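Local coordinates for ABC transporter substrate-binding protein (Rhizobium radiobacter, PDB 6TFX) that binds the mannityl-opine mannopinic acid as the periplasmic solute-binding component of an ABC importer, at residues A[16-21]-A[26-31]. Numbering follows the deposited sequence.
Sequences TTLDPH and TSDRTL. With N72 ((2~{R})-2-[[(3~{R},4~{R},5~{S})-3,4,5,6-tetrakis(oxidanyl)-2-oxidanylidene-hexyl]amino]pentanedioic acid), chain C.
The carboxylate of Asp-28, on the first turn of helix 26-35, takes up two successive backbone N-H groups of the preceding loop. Thr-16 N gives a nearly straight bond (170°) to the syn lone pair of Asp-28 OD1 at 3.1 Å, with a weak second branch to OD2. Thr-17 N meets Asp-28 OD2 at 2.9 Å from well above the carboxylate plane, 54° out of it. Bonded through both oxygens, the carboxylate is restrained in rotation and ties the loop backbone to the helix. The apolar part of the contact lies one turn on, where Leu-18 sets CD2 against Leu-31 CB at 3.7 Å; CG beside the backbone N and CD1 anti to CA (chi2 177°) together bring CD2 of Leu-18 to the helix. On this buried side Leu-31 also packs on Val-181, Leu-183 and Tyr-201. Thr-16, by contrast, is the solvent-exposed edge and buries little, although its CB comes within 3.3 Å of Asp-28 OD2; a magnesium ion lies about 5 Å from its side chain. The helix also faces mannopinic acid: Thr-26 N donates to its OXT at 3.0 Å, while Arg-29, bonded through NE to Thr-24 O and through NH1 to Ser-143 OG, makes weak bonds from NE and NH2 to OE1. Loop and N-terminal helix turn thus lie at the opine pocket of a family 5 solute-binding protein of the periplasmic binding protein class.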
loop_
_atom_site.group_PDB
_atom_site.type_symbol
_atom_site.label_atom_id
_atom_site.label_comp_id
_atom_site.label_asym_id
_atom_site.label_seq_id
_atom_site.Cartn_x
_atom_site.Cartn_y
_atom_site.Cartn_z
ATOM N N THR A 16 -2.549 13.443 -5.322
ATOM C CA THR A 16 -2.614 14.110 -4.025
ATOM C C THR A 16 -1.195 14.510 -3.653
ATOM O O THR A 16 -0.942 15.689 -3.437
ATOM C CB THR A 16 -3.301 13.257 -2.961
ATOM O OG1 THR A 16 -4.608 12.953 -3.455
ATOM C CG2 THR A 16 -3.415 13.989 -1.618
ATOM N N THR A 17 -0.266 13.536 -3.594
ATOM C CA THR A 17 1.113 13.887 -3.275
ATOM C C THR A 17 2.084 12.990 -3.986
ATOM O O THR A 17 1.906 11.761 -3.983
ATOM C CB THR A 17 1.395 13.922 -1.767
ATOM O OG1 THR A 17 2.805 14.104 -1.564
ATOM C CG2 THR A 17 0.939 12.660 -1.045
ATOM N N LEU A 18 3.114 13.607 -4.574
ATOM C CA LEU A 18 4.184 12.853 -5.213
ATOM C C LEU A 18 5.472 12.961 -4.393
ATOM O O LEU A 18 6.548 12.597 -4.874
ATOM C CB LEU A 18 4.351 13.199 -6.715
ATOM C CG LEU A 18 3.095 12.928 -7.580
ATOM C CD1 LEU A 18 3.309 13.361 -9.023
ATOM C CD2 LEU A 18 2.672 11.469 -7.502
ATOM N N ASP A 19 5.338 13.358 -3.083
ATOM C CA ASP A 19 6.463 13.277 -2.156
ATOM C C ASP A 19 6.398 11.810 -1.712
ATOM O O ASP A 19 5.373 11.370 -1.175
ATOM C CB ASP A 19 6.290 14.222 -0.951
ATOM C CG ASP A 19 7.324 14.056 0.162
ATOM O OD1 ASP A 19 7.988 12.995 0.212
ATOM O OD2 ASP A 19 7.441 14.965 1.004
ATOM N N PRO A 20 7.441 10.997 -1.970
ATOM C CA PRO A 20 7.354 9.574 -1.632
ATOM C C PRO A 20 7.189 9.280 -0.154
ATOM O O PRO A 20 6.742 8.179 0.203
ATOM C CB PRO A 20 8.681 9.002 -2.162
ATOM C CG PRO A 20 9.605 10.153 -2.228
ATOM C CD PRO A 20 8.739 11.324 -2.602
ATOM N N HIS A 21 7.558 10.255 0.711
ATOM C CA HIS A 21 7.407 10.033 2.155
ATOM C C HIS A 21 5.952 10.183 2.627
ATOM O O HIS A 21 5.673 9.925 3.804
ATOM C CB HIS A 21 8.338 10.940 2.972
ATOM C CG HIS A 21 9.786 10.762 2.619
ATOM N ND1 HIS A 21 10.605 11.845 2.368
ATOM C CD2 HIS A 21 10.498 9.627 2.444
ATOM C CE1 HIS A 21 11.790 11.339 2.060
ATOM N NE2 HIS A 21 11.781 10.015 2.103
ATOM N N THR A 26 -2.974 3.984 -3.860
ATOM C CA THR A 26 -2.307 3.179 -4.897
ATOM C C THR A 26 -1.861 4.084 -6.066
ATOM O O THR A 26 -0.742 3.918 -6.578
ATOM C CB THR A 26 -3.264 2.105 -5.421
ATOM O OG1 THR A 26 -3.452 1.157 -4.377
ATOM C CG2 THR A 26 -2.696 1.368 -6.635
ATOM N N SER A 27 -2.722 5.030 -6.485
ATOM C CA SER A 27 -2.370 5.871 -7.631
ATOM C C SER A 27 -1.118 6.718 -7.369
ATOM O O SER A 27 -0.229 6.780 -8.218
ATOM C CB SER A 27 -3.534 6.759 -8.037
ATOM O OG SER A 27 -3.172 7.444 -9.227
ATOM N N ASP A 28 -1.039 7.355 -6.194
ATOM C CA ASP A 28 0.153 8.175 -5.894
ATOM C C ASP A 28 1.384 7.266 -5.762
ATOM O O ASP A 28 2.448 7.600 -6.284
ATOM C CB ASP A 28 -0.052 8.995 -4.616
ATOM C CG ASP A 28 -0.948 10.226 -4.733
ATOM O OD1 ASP A 28 -1.338 10.597 -5.885
ATOM O OD2 ASP A 28 -1.251 10.835 -3.683
ATOM N N ARG A 29 1.235 6.073 -5.111
ATOM C CA ARG A 29 2.383 5.162 -4.971
ATOM C C ARG A 29 2.855 4.655 -6.352
ATOM O O ARG A 29 4.054 4.396 -6.544
ATOM C CB ARG A 29 2.027 3.949 -4.103
ATOM C CG ARG A 29 1.780 4.299 -2.646
ATOM C CD ARG A 29 1.481 3.011 -1.922
ATOM N NE ARG A 29 1.115 3.164 -0.511
ATOM C CZ ARG A 29 1.964 3.128 0.512
ATOM N NH1 ARG A 29 3.278 3.065 0.299
ATOM N NH2 ARG A 29 1.514 3.182 1.754
ATOM N N THR A 30 1.898 4.449 -7.285
ATOM C CA THR A 30 2.237 3.957 -8.632
ATOM C C THR A 30 3.088 5.018 -9.357
ATOM O O THR A 30 4.154 4.707 -9.870
ATOM C CB THR A 30 0.982 3.634 -9.437
ATOM O OG1 THR A 30 0.230 2.633 -8.748
ATOM C CG2 THR A 30 1.320 3.117 -10.854
ATOM N N LEU A 31 2.628 6.279 -9.359
ATOM C CA LEU A 31 3.379 7.357 -9.995
ATOM C C LEU A 31 4.765 7.481 -9.367
ATOM O O LEU A 31 5.752 7.557 -10.088
ATOM C CB LEU A 31 2.596 8.667 -9.856
ATOM C CG LEU A 31 1.371 8.734 -10.774
ATOM C CD1 LEU A 31 0.447 9.918 -10.386
ATOM C CD2 LEU A 31 1.782 8.894 -12.234
HETATM O OAB N72 C . -12.143 -4.135 -3.307
HETATM C CAF N72 C . -11.146 -3.701 -2.361
HETATM C CAG N72 C . -10.344 -2.405 -2.719
HETATM O OAC N72 C . -10.459 -2.036 -4.055
HETATM C CAH N72 C . -8.965 -2.408 -2.056
HETATM O OAM N72 C . -8.417 -3.552 -1.521
HETATM C CAI N72 C . -7.597 -1.931 -2.502
HETATM O OAD N72 C . -7.457 -2.056 -3.901
HETATM C CAJ N72 C . -7.212 -0.620 -1.862
HETATM O OAE N72 C . -7.745 -0.318 -0.764
HETATM C CAK N72 C . -6.229 0.345 -2.584
HETATM N N N72 C . -4.967 0.421 -1.887
HETATM C CA N72 C . -4.515 1.614 -1.276
HETATM C C N72 C . -5.491 2.743 -1.094
HETATM O O N72 C . -6.281 3.079 -0.125
HETATM C CB N72 C . -3.647 1.275 -0.061
HETATM C CG N72 C . -3.479 2.306 1.056
HETATM C CD N72 C . -2.151 2.177 1.805
HETATM O OE1 N72 C . -1.100 1.739 1.235
HETATM O OE2 N72 C . -2.108 2.531 3.004
HETATM O OXT N72 C . -5.333 3.398 -2.141
#